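Local coordinates for protein peptidoglycan glycosyltransferase (Burkholderia ambifaria, PDB 5UY7) that belongs to the penicillin-binding proteins, with a dimerisation domain and a transpeptidase-family domain of the beta-lactamase clan, at residues Leu283-Pro288 and Ala333-Pro338; Asn489-Val494 and Arg525-Pro530. All coordinates share one frame; numbering follows the deposited sequence.

Contact 1: residues Leu283-Pro288 and Ala333-Pro338. With SO4 (sulfate ion), chain C.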
loop_
_atom_site.group_PDB
_atom_site.type_symbol
_atom_site.label_atom_id
_atom_site.label_comp_id
_atom_site.label_asym_id
_atom_site.label_seq_id
_atom_site.Cartn_x
_atom_site.Cartn_y
_atom_site.Cartn_z
ATOM N N LEU A 283 -6.891 17.664 3.644
ATOM C CA LEU A 283 -8.023 18.484 4.062
ATOM C C LEU A 283 -7.649 19.489 5.139
ATOM O O LEU A 283 -8.527 20.235 5.592
ATOM C CB LEU A 283 -9.162 17.588 4.558
ATOM C CG LEU A 283 -9.774 16.709 3.468
ATOM C CD1 LEU A 283 -10.817 15.749 4.030
ATOM C CD2 LEU A 283 -10.390 17.604 2.400
ATOM N N HIS A 284 -6.378 19.527 5.547
ATOM C CA HIS A 284 -5.872 20.435 6.573
ATOM C C HIS A 284 -6.476 20.154 7.946
ATOM O O HIS A 284 -6.481 21.033 8.812
ATOM C CB HIS A 284 -6.098 21.904 6.175
ATOM C CG HIS A 284 -5.670 22.216 4.772
ATOM N ND1 HIS A 284 -4.359 22.118 4.356
ATOM C CD2 HIS A 284 -6.380 22.613 3.688
ATOM C CE1 HIS A 284 -4.278 22.448 3.078
ATOM N NE2 HIS A 284 -5.490 22.751 2.649
ATOM N N ARG A 285 -6.978 18.932 8.174
ATOM C CA ARG A 285 -7.515 18.586 9.491
ATOM C C ARG A 285 -6.406 18.348 10.509
ATOM O O ARG A 285 -6.583 18.629 11.702
ATOM C CB ARG A 285 -8.402 17.338 9.399
ATOM C CG ARG A 285 -9.554 17.456 8.411
ATOM C CD ARG A 285 -10.654 18.413 8.895
ATOM N NE ARG A 285 -11.353 18.955 7.733
ATOM C CZ ARG A 285 -12.275 18.285 7.050
ATOM N NH1 ARG A 285 -12.643 17.078 7.453
ATOM N NH2 ARG A 285 -12.826 18.815 5.968
ATOM N N VAL A 286 -5.276 17.811 10.061
ATOM C CA VAL A 286 -4.108 17.587 10.898
ATOM C C VAL A 286 -2.883 18.008 10.103
ATOM O O VAL A 286 -2.940 18.212 8.888
ATOM C CB VAL A 286 -3.947 16.115 11.342
ATOM C CG1 VAL A 286 -5.198 15.608 12.042
ATOM C CG2 VAL A 286 -3.628 15.226 10.140
ATOM N N THR A 287 -1.762 18.112 10.807
ATOM C CA THR A 287 -0.451 18.313 10.203
ATOM C C THR A 287 0.430 17.147 10.627
ATOM O O THR A 287 0.044 16.387 11.527
ATOM C CB THR A 287 0.162 19.629 10.661
ATOM O OG1 THR A 287 0.373 19.565 12.077
ATOM C CG2 THR A 287 -0.751 20.790 10.306
ATOM N N PRO A 288 1.619 16.973 10.043
ATOM C CA PRO A 288 2.441 15.821 10.443
ATOM C C PRO A 288 2.801 15.802 11.917
ATOM O O PRO A 288 2.999 14.717 12.481
ATOM C CB PRO A 288 3.687 15.961 9.558
ATOM C CG PRO A 288 3.192 16.684 8.338
ATOM C CD PRO A 288 2.187 17.668 8.870
ATOM N N ALA A 333 -9.328 9.595 11.423
ATOM C CA ALA A 333 -10.500 9.430 10.568
ATOM C C ALA A 333 -11.706 10.184 11.108
ATOM O O ALA A 333 -12.533 10.668 10.324
ATOM C CB ALA A 333 -10.845 7.945 10.425
ATOM N N MET A 334 -11.833 10.294 12.431
ATOM C CA MET A 334 -13.000 10.960 13.001
ATOM C C MET A 334 -12.994 12.471 12.787
ATOM O O MET A 334 -14.016 13.113 13.049
ATOM C CB MET A 334 -13.111 10.625 14.491
ATOM C CG MET A 334 -13.416 9.153 14.767
ATOM S SD MET A 334 -15.008 8.603 14.104
ATOM C CE MET A 334 -14.494 7.702 12.652
ATOM N N THR A 335 -11.886 13.046 12.310
ATOM C CA THR A 335 -11.869 14.440 11.892
ATOM C C THR A 335 -12.471 14.641 10.511
ATOM O O THR A 335 -12.545 15.782 10.051
ATOM C CB THR A 335 -10.438 15.004 11.895
ATOM O OG1 THR A 335 -9.697 14.461 10.798
ATOM C CG2 THR A 335 -9.720 14.678 13.200
ATOM N N MET A 336 -12.904 13.570 9.843
ATOM C CA MET A 336 -13.402 13.661 8.479
ATOM C C MET A 336 -14.801 13.072 8.385
ATOM O O MET A 336 -15.260 12.356 9.277
ATOM C CB MET A 336 -12.434 12.960 7.515
ATOM C CG MET A 336 -11.057 13.609 7.558
ATOM S SD MET A 336 -9.874 12.779 6.492
ATOM C CE MET A 336 -9.546 11.298 7.436
ATOM N N ARG A 337 -15.497 13.430 7.304
ATOM C CA ARG A 337 -16.855 12.976 7.046
ATOM C C ARG A 337 -16.827 11.737 6.163
ATOM O O ARG A 337 -15.905 11.562 5.365
ATOM C CB ARG A 337 -17.664 14.065 6.351
ATOM N N PRO A 338 -17.838 10.875 6.286
ATOM C CA PRO A 338 -17.924 9.713 5.384
ATOM C C PRO A 338 -17.825 10.081 3.914
ATOM O O PRO A 338 -17.086 9.427 3.166
ATOM C CB PRO A 338 -19.295 9.119 5.736
ATOM C CG PRO A 338 -19.477 9.463 7.168
ATOM C CD PRO A 338 -18.858 10.828 7.347
HETATM S S SO4 C . 3.513 21.012 11.921
HETATM O O1 SO4 C . 3.416 21.918 10.781
HETATM O O2 SO4 C . 4.751 21.262 12.658
HETATM O O3 SO4 C . 3.522 19.633 11.434
HETATM O O4 SO4 C . 2.370 21.225 12.807
#
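The guanidinium of Arg285 meets the turn at Thr335 and Met336 edge-on, with Thr335 C and Met336 CA near its plane, while Leu283 CB lies 3.9 Å above one face, offset toward the rim. NH1 donates to Thr335 O at 2.9 Å, a somewhat bent bond (146° at the hydrogen) whose donor is tilted 17° from the carbonyl plane. NH2 is taken by a salt bridge to Glu340; two partners, on NH1 and NH2, limit the group's rotation. The chain, bent at chi2 (-71°), runs past Thr335 in the opposite direction to that side chain. At its root, Arg285 CB lies 3.5 Å from Thr335 OG1, which is hydrogen-bonded to Ile332 O. Beside this polar grip Leu283 CD1 rests 4.0 Å from Met336 SD, the two side chains crossing at a slant. Further along the same loop, Thr287 OG1 donates to O4 of a sulfate ion (2.7 Å), probably from the crystallisation liquor. The contact joins two helix ends: His284, at positive phi, completes the Schellman motif closing helix 273-282, and a type I turn, Ala333 to Met336, leads from helix 326-333 to Arg337, N-cap of helix 338-347. Met336 touches both Met341 of that helix and Leu279 of helix 273-282.

Contact 2: residues Asn489-Val494 and Arg525-Pro530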
loop_
_atom_site.group_PDB
_atom_site.type_symbol
_atom_site.label_atom_id
_atom_site.label_comp_id
_atom_site.label_asym_id
_atom_site.label_seq_id
_atom_site.Cartn_x
_atom_site.Cartn_y
_atom_site.Cartn_z
ATOM N N ASN A 489 12.183 10.420 -4.090
ATOM C CA ASN A 489 11.556 10.531 -5.409
ATOM C C ASN A 489 11.495 9.146 -6.041
ATOM O O ASN A 489 12.358 8.780 -6.853
ATOM C CB ASN A 489 12.317 11.515 -6.293
ATOM C CG ASN A 489 12.336 12.907 -5.706
ATOM O OD1 ASN A 489 11.308 13.411 -5.249
ATOM N ND2 ASN A 489 13.506 13.523 -5.685
ATOM N N PRO A 490 10.475 8.358 -5.721
ATOM C CA PRO A 490 10.506 6.950 -6.125
ATOM C C PRO A 490 10.372 6.753 -7.621
ATOM O O PRO A 490 9.734 7.536 -8.340
ATOM C CB PRO A 490 9.324 6.321 -5.377
ATOM C CG PRO A 490 8.494 7.465 -4.889
ATOM C CD PRO A 490 9.381 8.652 -4.776
ATOM N N ARG A 491 11.010 5.683 -8.075
ATOM C CA ARG A 491 10.951 5.225 -9.453
ATOM C C ARG A 491 9.942 4.111 -9.654
ATOM O O ARG A 491 9.331 4.026 -10.730
ATOM C CB ARG A 491 12.335 4.730 -9.882
ATOM C CG ARG A 491 12.384 4.197 -11.293
ATOM C CD ARG A 491 13.710 4.499 -11.932
ATOM N NE ARG A 491 13.812 3.869 -13.239
ATOM C CZ ARG A 491 14.923 3.848 -13.960
ATOM N NH1 ARG A 491 16.016 4.428 -13.490
ATOM N NH2 ARG A 491 14.937 3.250 -15.142
ATOM N N ILE A 492 9.761 3.250 -8.652
ATOM C CA ILE A 492 8.865 2.109 -8.780
ATOM C C ILE A 492 7.954 2.014 -7.567
ATOM O O ILE A 492 8.281 2.472 -6.466
ATOM C CB ILE A 492 9.638 0.783 -8.958
ATOM C CG1 ILE A 492 10.511 0.500 -7.725
ATOM C CG2 ILE A 492 10.459 0.824 -10.252
ATOM C CD1 ILE A 492 11.287 -0.828 -7.826
ATOM N N VAL A 493 6.789 1.423 -7.790
ATOM C CA VAL A 493 5.942 0.896 -6.732
ATOM C C VAL A 493 6.021 -0.616 -6.825
ATOM O O VAL A 493 5.964 -1.168 -7.929
ATOM C CB VAL A 493 4.493 1.382 -6.876
ATOM C CG1 VAL A 493 3.549 0.492 -6.071
ATOM C CG2 VAL A 493 4.397 2.826 -6.414
ATOM N N VAL A 494 6.200 -1.279 -5.683
ATOM C CA VAL A 494 6.260 -2.735 -5.620
ATOM C C VAL A 494 5.164 -3.218 -4.690
ATOM O O VAL A 494 5.076 -2.769 -3.543
ATOM C CB VAL A 494 7.632 -3.232 -5.133
ATOM C CG1 VAL A 494 7.624 -4.755 -4.970
ATOM C CG2 VAL A 494 8.720 -2.800 -6.112
ATOM N N ARG A 525 18.980 -2.267 -8.410
ATOM C CA ARG A 525 20.294 -2.616 -8.929
ATOM C C ARG A 525 20.244 -2.840 -10.434
ATOM O O ARG A 525 21.131 -2.386 -11.162
ATOM C CB ARG A 525 20.841 -3.856 -8.215
ATOM C CG ARG A 525 21.380 -3.571 -6.814
ATOM C CD ARG A 525 21.965 -4.844 -6.180
ATOM N NE ARG A 525 20.910 -5.732 -5.695
ATOM C CZ ARG A 525 20.244 -5.530 -4.566
ATOM N NH1 ARG A 525 20.535 -4.478 -3.817
ATOM N NH2 ARG A 525 19.292 -6.371 -4.186
ATOM N N ALA A 526 19.207 -3.529 -10.920
ATOM C CA ALA A 526 19.145 -3.842 -12.343
ATOM C C ALA A 526 18.979 -2.585 -13.185
ATOM O O ALA A 526 19.437 -2.545 -14.338
ATOM C CB ALA A 526 18.006 -4.823 -12.616
ATOM N N LEU A 527 18.357 -1.554 -12.625
ATOM C CA LEU A 527 18.133 -0.282 -13.303
ATOM C C LEU A 527 19.247 0.726 -13.067
ATOM O O LEU A 527 19.111 1.881 -13.485
ATOM C CB LEU A 527 16.806 0.324 -12.852
ATOM C CG LEU A 527 15.595 -0.522 -13.228
ATOM C CD1 LEU A 527 14.330 0.133 -12.717
ATOM C CD2 LEU A 527 15.533 -0.746 -14.739
ATOM N N ASN A 528 20.336 0.318 -12.412
ATOM C CA ASN A 528 21.482 1.190 -12.136
ATOM C C ASN A 528 21.109 2.386 -11.272
ATOM O O ASN A 528 21.735 3.445 -11.372
ATOM C CB ASN A 528 22.151 1.676 -13.427
ATOM C CG ASN A 528 22.669 0.544 -14.276
ATOM O OD1 ASN A 528 23.262 -0.416 -13.772
ATOM N ND2 ASN A 528 22.486 0.663 -15.590
ATOM N N VAL A 529 20.101 2.236 -10.424
ATOM C CA VAL A 529 19.786 3.321 -9.486
ATOM C C VAL A 529 20.905 3.412 -8.460
ATOM O O VAL A 529 21.244 2.398 -7.827
ATOM C CB VAL A 529 18.451 3.067 -8.806
ATOM C CG1 VAL A 529 18.172 4.176 -7.786
ATOM C CG2 VAL A 529 17.342 2.945 -9.845
ATOM N N PRO A 530 21.524 4.570 -8.271
ATOM C CA PRO A 530 22.611 4.661 -7.305
ATOM C C PRO A 530 22.078 4.475 -5.897
ATOM O O PRO A 530 21.020 5.024 -5.554
ATOM C CB PRO A 530 23.159 6.083 -7.511
ATOM C CG PRO A 530 22.548 6.574 -8.793
ATOM C CD PRO A 530 21.246 5.858 -8.924
HETATM O O HOH W 1 18.953 4.616 -13.465
HETATM O O HOH W 2 17.708 2.806 -15.734
#
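Arg491 belongs to a classic beta bulge at the start of strand 492-499, where it and Ile492 both face Ala485 of the neighbouring strand, and its side chain reaches to the end of helix 509-526. Its guanidinium is met over one face by Leu527 CD1, which stands 3.6 Å above the plane, offset toward the rim, and comes within 3.8 Å of NE. Val529 CG2 approaches NH1 obliquely at the longer distance of 4.2 Å. CG of Arg491 lies anti to the backbone N (chi1 179°), and the chain, bent at chi2 but extended beyond it, carries the flat group to the helix end. That end is a Schellman motif: Asn528, at positive phi, turns the chain so that its N bonds to Arg525 O and Val529 N to Met524 O. Two waters link Arg491 to Leu527 O. The first accepts from NH1 at 2.9 Å, lying at the guanidinium edge and in its plane, and donates to Leu527 O at 2.7 Å; the second accepts from NH2 at 2.9 Å and donates to the same oxygen at 2.8 Å. Pro486 touches both Arg491 and Val529, and Ile492, on the sheet, packs against Thr523 and Met524 of the helix.

How the contacts relate
Followed from the N terminus, the modelled chain passes helix 201-217 and then strands 222-229 and 235-241 of the antiparallel sheet before it reaches contact 1, which closes a loop of 44 residues holding helices 317-323 and 326-333 and several short strands. Only after helices 374-381, 390-401 and 428-442 and strands 459-466 and 477-485 does contact 2 open; its 30-residue loop runs through the last strand into helix 509-526. The two neither nest nor cross but follow in series, their centres 32 Å apart and their nearest atoms about 16 Å apart. Contact 1 ties the end of helix 273-282 to the turn between helices 326-333 and 338-347, whereas contact 2 joins the sheet to the C-terminal helix lying against it.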